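PDB 3MVK: protein FucU from Bifidobacterium longum subsp. infantis, which probably interconverts sugar anomers and ring forms, as an L-fucose mutarotase and D-ribose pyranase of the RbsD/FucU family. Local coordinates for residues G[17-22]-G[121-126]; G[73-78]-G[87-92]. All blocks are in the same frame, centred on the assembly; numbering follows the deposited sequence.

Interaction 1 of 2, residues G[17-22]-G[121-126]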
loop_
_atom_site.group_PDB
_atom_site.type_symbol
_atom_site.label_atom_id
_atom_site.label_comp_id
_atom_site.label_asym_id
_atom_site.label_seq_id
_atom_site.Cartn_x
_atom_site.Cartn_y
_atom_site.Cartn_z
ATOM N N LEU G 17 9.891 -20.903 -6.708
ATOM C CA LEU G 17 10.214 -22.096 -7.499
ATOM C C LEU G 17 8.977 -22.971 -7.694
ATOM O O LEU G 17 8.767 -23.536 -8.781
ATOM C CB LEU G 17 11.348 -22.899 -6.847
ATOM C CG LEU G 17 12.693 -22.154 -6.825
ATOM C CD1 LEU G 17 13.689 -22.879 -5.926
ATOM C CD2 LEU G 17 13.274 -21.993 -8.258
ATOM N N CYS G 18 8.147 -23.033 -6.660
ATOM C CA CYS G 18 6.930 -23.841 -6.723
ATOM C C CYS G 18 5.870 -23.221 -7.623
ATOM O O CYS G 18 5.171 -23.933 -8.364
ATOM C CB CYS G 18 6.385 -24.084 -5.324
ATOM S SG CYS G 18 7.425 -25.219 -4.412
ATOM N N GLU G 19 5.733 -21.909 -7.575
ATOM C CA GLU G 19 4.677 -21.308 -8.360
ATOM C C GLU G 19 5.038 -21.021 -9.818
ATOM O O GLU G 19 4.148 -20.739 -10.626
ATOM C CB GLU G 19 4.122 -20.079 -7.656
ATOM C CG GLU G 19 5.037 -18.895 -7.741
ATOM C CD GLU G 19 4.793 -17.832 -6.651
ATOM O OE1 GLU G 19 3.873 -17.911 -5.813
ATOM O OE2 GLU G 19 5.562 -16.876 -6.643
HETATM N N MSE G 20 6.324 -21.101 -10.162
HETATM C CA MSE G 20 6.687 -21.092 -11.580
HETATM C C MSE G 20 6.140 -22.324 -12.277
HETATM O O MSE G 20 6.052 -23.410 -11.678
HETATM C CB MSE G 20 8.219 -21.030 -11.719
HETATM C CG MSE G 20 8.731 -19.679 -11.325
HETATM SE SE MSE G 20 10.701 -19.569 -11.281
HETATM C CE MSE G 20 11.125 -19.732 -13.223
ATOM N N GLY G 21 5.772 -22.138 -13.541
ATOM C CA GLY G 21 5.235 -23.218 -14.362
ATOM C C GLY G 21 6.041 -23.370 -15.646
ATOM O O GLY G 21 7.080 -22.719 -15.845
ATOM N N HIS G 22 5.538 -24.226 -16.527
ATOM C CA HIS G 22 6.231 -24.560 -17.763
ATOM C C HIS G 22 6.526 -23.333 -18.649
ATOM O O HIS G 22 5.623 -22.611 -19.078
ATOM C CB HIS G 22 5.383 -25.605 -18.498
ATOM C CG HIS G 22 6.075 -26.229 -19.659
ATOM N ND1 HIS G 22 5.383 -26.864 -20.673
ATOM C CD2 HIS G 22 7.392 -26.326 -19.973
ATOM C CE1 HIS G 22 6.252 -27.331 -21.557
ATOM N NE2 HIS G 22 7.473 -27.020 -21.158
ATOM N N ASN G 121 12.350 -10.099 -18.668
ATOM C CA ASN G 121 11.125 -10.887 -18.774
ATOM C C ASN G 121 11.050 -12.029 -17.757
ATOM O O ASN G 121 10.053 -12.782 -17.703
ATOM C CB ASN G 121 10.954 -11.410 -20.200
ATOM C CG ASN G 121 10.692 -10.295 -21.211
ATOM O OD1 ASN G 121 10.135 -9.243 -20.879
ATOM N ND2 ASN G 121 11.083 -10.535 -22.460
ATOM N N ALA G 122 12.082 -12.160 -16.929
ATOM C CA ALA G 122 12.142 -13.265 -15.985
ATOM C C ALA G 122 11.112 -13.094 -14.868
ATOM O O ALA G 122 10.772 -11.972 -14.494
ATOM C CB ALA G 122 13.534 -13.387 -15.385
ATOM N N TYR G 123 10.628 -14.212 -14.351
ATOM C CA TYR G 123 9.710 -14.192 -13.207
ATOM C C TYR G 123 10.459 -13.794 -11.932
ATOM O O TYR G 123 9.915 -13.105 -11.071
ATOM C CB TYR G 123 9.054 -15.560 -13.045
ATOM C CG TYR G 123 8.002 -15.587 -11.960
ATOM C CD1 TYR G 123 6.794 -14.907 -12.121
ATOM C CD2 TYR G 123 8.230 -16.272 -10.767
ATOM C CE1 TYR G 123 5.823 -14.931 -11.112
ATOM C CE2 TYR G 123 7.262 -16.315 -9.744
ATOM C CZ TYR G 123 6.070 -15.632 -9.935
ATOM O OH TYR G 123 5.102 -15.627 -8.958
ATOM N N CYS G 124 11.715 -14.238 -11.822
ATOM C CA CYS G 124 12.495 -14.004 -10.630
ATOM C C CYS G 124 13.963 -13.805 -11.018
ATOM O O CYS G 124 14.468 -14.502 -11.887
ATOM C CB CYS G 124 12.367 -15.221 -9.726
ATOM S SG CYS G 124 13.465 -15.269 -8.277
ATOM N N VAL G 125 14.618 -12.846 -10.371
ATOM C CA VAL G 125 16.080 -12.640 -10.525
ATOM C C VAL G 125 16.685 -12.911 -9.152
ATOM O O VAL G 125 16.273 -12.331 -8.146
ATOM C CB VAL G 125 16.403 -11.191 -10.973
ATOM C CG1 VAL G 125 17.920 -10.972 -11.073
ATOM C CG2 VAL G 125 15.731 -10.882 -12.305
ATOM N N ILE G 126 17.629 -13.837 -9.110
ATOM C CA ILE G 126 18.342 -14.174 -7.882
ATOM C C ILE G 126 19.673 -13.442 -7.899
ATOM O O ILE G 126 20.512 -13.720 -8.754
ATOM C CB ILE G 126 18.600 -15.677 -7.824
ATOM C CG1 ILE G 126 17.273 -16.441 -7.804
ATOM C CG2 ILE G 126 19.461 -16.049 -6.600
ATOM C CD1 ILE G 126 17.458 -17.934 -8.108
#
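E19, in the last turn of helix 11-19, meets the phenol of Y123 with its side chain crossing that of the tyrosine at about a right angle: the hydroxyl donates a hydrogen bond from Y123 OH to E19 OE2 at 2.7 Å. The carboxylate oxygen lies at the edge of the ring, in its plane, yet the hydroxyl reaches that oxygen from above the carboxylate, 61° out of its plane; the carboxylate and ring planes are 85° apart. A first torsion of 75° sets CG of E19 between its backbone N and carbonyl carbon, and from there the extended chain carries the acid to the phenol. The other oxygen, OE1, is tied back by a salt bridge to K15 of the same helix, so both oxygens have a partner. M20, a selenomethionine and the first residue to leave the helical path, runs alongside the ring in the opposite sense. Its CG comes within 3.5 Å of Y123 CD2, and its SE makes an oblique Met-aromatic contact 5.4 Å from the ring centroid. E36 of a second subunit packs on both E19 and Y123. The contact thus exemplifies a helix C terminus joined to the entrance of a strand: Y123 leads into strand 124-128, which runs between the parallel strands 25-29 and 43-47.

Interaction 2 of 2, residues G[73-78]-G[87-92]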
loop_
_atom_site.group_PDB
_atom_site.type_symbol
_atom_site.label_atom_id
_atom_site.label_comp_id
_atom_site.label_asym_id
_atom_site.label_seq_id
_atom_site.Cartn_x
_atom_site.Cartn_y
_atom_site.Cartn_z
ATOM N N ALA G 73 18.937 -23.344 -20.668
ATOM C CA ALA G 73 19.858 -22.509 -19.889
ATOM C C ALA G 73 20.552 -21.517 -20.818
ATOM O O ALA G 73 20.925 -21.873 -21.934
ATOM C CB ALA G 73 20.877 -23.383 -19.150
ATOM N N THR G 74 20.675 -20.257 -20.400
ATOM C CA THR G 74 21.276 -19.264 -21.294
ATOM C C THR G 74 22.345 -18.472 -20.569
ATOM O O THR G 74 22.089 -17.923 -19.493
ATOM C CB THR G 74 20.216 -18.261 -21.854
ATOM O OG1 THR G 74 19.102 -18.975 -22.374
ATOM C CG2 THR G 74 20.792 -17.393 -22.953
ATOM N N LEU G 75 23.527 -18.388 -21.199
ATOM C CA LEU G 75 24.630 -17.542 -20.737
ATOM C C LEU G 75 24.690 -16.206 -21.464
ATOM O O LEU G 75 24.103 -16.029 -22.530
ATOM C CB LEU G 75 25.984 -18.260 -20.944
ATOM C CG LEU G 75 26.276 -19.451 -20.042
ATOM C CD1 LEU G 75 27.422 -20.257 -20.663
ATOM C CD2 LEU G 75 26.619 -19.053 -18.608
HETATM N N MSE G 76 25.407 -15.267 -20.868
HETATM C CA MSE G 76 25.729 -14.001 -21.511
HETATM C C MSE G 76 27.042 -14.150 -22.290
HETATM O O MSE G 76 28.051 -14.572 -21.733
HETATM C CB MSE G 76 25.894 -12.907 -20.455
HETATM C CG MSE G 76 26.152 -11.524 -21.032
HETATM SE SE MSE G 76 26.543 -10.196 -19.700
HETATM C CE MSE G 76 24.690 -9.697 -19.230
ATOM N N GLU G 77 27.031 -13.788 -23.568
ATOM C CA GLU G 77 28.253 -13.781 -24.372
ATOM C C GLU G 77 29.192 -12.672 -23.939
ATOM O O GLU G 77 28.754 -11.585 -23.587
ATOM C CB GLU G 77 27.891 -13.583 -25.850
ATOM C CG GLU G 77 27.144 -14.774 -26.415
ATOM C CD GLU G 77 26.527 -14.534 -27.777
ATOM O OE1 GLU G 77 26.764 -13.474 -28.381
ATOM O OE2 GLU G 77 25.781 -15.426 -28.244
ATOM N N LYS G 78 30.497 -12.938 -23.988
ATOM C CA LYS G 78 31.468 -11.904 -23.643
ATOM C C LYS G 78 31.426 -10.770 -24.646
ATOM O O LYS G 78 31.232 -10.997 -25.847
ATOM C CB LYS G 78 32.870 -12.499 -23.522
ATOM C CG LYS G 78 32.905 -13.622 -22.502
ATOM C CD LYS G 78 34.329 -14.010 -22.089
ATOM C CE LYS G 78 35.180 -14.418 -23.290
ATOM N NZ LYS G 78 36.405 -15.129 -22.787
ATOM N N PRO G 87 35.692 -20.004 -16.514
ATOM C CA PRO G 87 35.609 -21.413 -16.126
ATOM C C PRO G 87 34.242 -21.802 -15.546
ATOM O O PRO G 87 33.867 -22.963 -15.620
ATOM C CB PRO G 87 36.696 -21.542 -15.058
ATOM C CG PRO G 87 36.869 -20.167 -14.513
ATOM C CD PRO G 87 36.724 -19.301 -15.730
ATOM N N ILE G 88 33.488 -20.840 -15.028
ATOM C CA ILE G 88 32.186 -21.188 -14.427
ATOM C C ILE G 88 31.208 -21.751 -15.470
ATOM O O ILE G 88 30.290 -22.489 -15.111
ATOM C CB ILE G 88 31.542 -19.994 -13.683
ATOM C CG1 ILE G 88 30.532 -20.509 -12.627
ATOM C CG2 ILE G 88 30.889 -19.066 -14.675
ATOM C CD1 ILE G 88 30.107 -19.481 -11.597
ATOM N N TRP G 89 31.429 -21.459 -16.750
ATOM C CA TRP G 89 30.584 -22.022 -17.805
ATOM C C TRP G 89 30.642 -23.541 -17.802
ATOM O O TRP G 89 29.626 -24.209 -17.957
ATOM C CB TRP G 89 30.974 -21.489 -19.177
ATOM C CG TRP G 89 30.752 -20.005 -19.356
ATOM C CD1 TRP G 89 30.251 -19.111 -18.427
ATOM C CD2 TRP G 89 31.023 -19.244 -20.535
ATOM N NE1 TRP G 89 30.191 -17.856 -18.966
ATOM C CE2 TRP G 89 30.655 -17.901 -20.259
ATOM C CE3 TRP G 89 31.534 -19.568 -21.809
ATOM C CZ2 TRP G 89 30.790 -16.868 -21.202
ATOM C CZ3 TRP G 89 31.670 -18.538 -22.749
ATOM C CH2 TRP G 89 31.297 -17.201 -22.436
ATOM N N ASP G 90 31.839 -24.098 -17.599
ATOM C CA ASP G 90 31.979 -25.557 -17.556
ATOM C C ASP G 90 31.473 -26.114 -16.231
ATOM O O ASP G 90 30.956 -27.226 -16.194
ATOM C CB ASP G 90 33.431 -25.986 -17.788
ATOM C CG ASP G 90 33.860 -25.876 -19.252
ATOM O OD1 ASP G 90 33.015 -25.640 -20.163
ATOM O OD2 ASP G 90 35.070 -26.032 -19.500
ATOM N N VAL G 91 31.602 -25.343 -15.153
ATOM C CA VAL G 91 31.001 -25.739 -13.877
ATOM C C VAL G 91 29.482 -25.874 -14.057
ATOM O O VAL G 91 28.875 -26.887 -13.675
ATOM C CB VAL G 91 31.326 -24.739 -12.764
ATOM C CG1 VAL G 91 30.531 -25.043 -11.489
ATOM C CG2 VAL G 91 32.833 -24.733 -12.480
ATOM N N TYR G 92 28.874 -24.864 -14.680
ATOM C CA TYR G 92 27.433 -24.903 -14.914
ATOM C C TYR G 92 27.034 -26.114 -15.761
ATOM O O TYR G 92 26.045 -26.786 -15.472
ATOM C CB TYR G 92 26.964 -23.622 -15.613
ATOM C CG TYR G 92 26.942 -22.380 -14.742
ATOM C CD1 TYR G 92 26.920 -22.465 -13.335
ATOM C CD2 TYR G 92 26.889 -21.110 -15.328
ATOM C CE1 TYR G 92 26.863 -21.309 -12.544
ATOM C CE2 TYR G 92 26.829 -19.964 -14.548
ATOM C CZ TYR G 92 26.821 -20.070 -13.159
ATOM O OH TYR G 92 26.744 -18.922 -12.396
#
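L75 sets one methyl, CD1, over a face of the W89 indole, a clear case of a strand leucine meeting a helix aromatic by CH-pi contact. This L75 CD1 stands 3.6 Å from the centroid of the five-membered ring of W89, only 13° off the ring normal. The second methyl diverges: L75 CD2 lies 3.6 Å from W89 CD1 and also reaches the edge of the Y92 ring, in its plane, 3.9 Å from Y92 CD2. One leucine therefore touches one aromatic by its face and the next by its rim. With CG anti to its carbonyl carbon (chi1 -65°), W89 lets its indole reach across to the strand, although the bond from CA to CB does not aim at it, and in its six-membered ring W89 CZ2 comes within 3.6 Å of M76 O. That carbonyl oxygen is buried without a polar partner. Farther out, K78 CG approaches W89 CH2 at 3.9 Å, while the lysine NZ hydrogen-bonds to V84 O. W89 NE1 hydrogen-bonds to Y134 O, and Y92 OH to A135 O, anchoring both aromatics in one loop. An alanine in place of W89 would probably leave L75 CD1 without its aromatic face and Y134 O without its indole donor. The 88-92 part of helix 88-97 runs antiparallel to strand 73-76; the helix makes the beta-alpha-beta crossover to parallel strand 107-110, and strand 137-140 flanks strand 73-76 on its other edge.

Followed from the N terminus, the chain leaves helix 11-19 through one half of interaction 1 and then lays down strands 25-29 and 43-47 before it reaches interaction 2. There 73-78 and 87-92 close a short loop, with only eight residues between them, within a beta-alpha-beta unit. Once strand 107-110 and helix 112-119 have been passed, segment 121-126 returns to helix 11-19 and closes a much longer loop of 98 residues. The short closure therefore lies wholly within the long one, and the two do not cross. The centres of interactions 1 and 2 are about 20 Å apart, on opposite sides of the chain's centre, and the two do not touch. Both reach the same mixed sheet, illustrating how local and distant closures can tie different helices to one sheet.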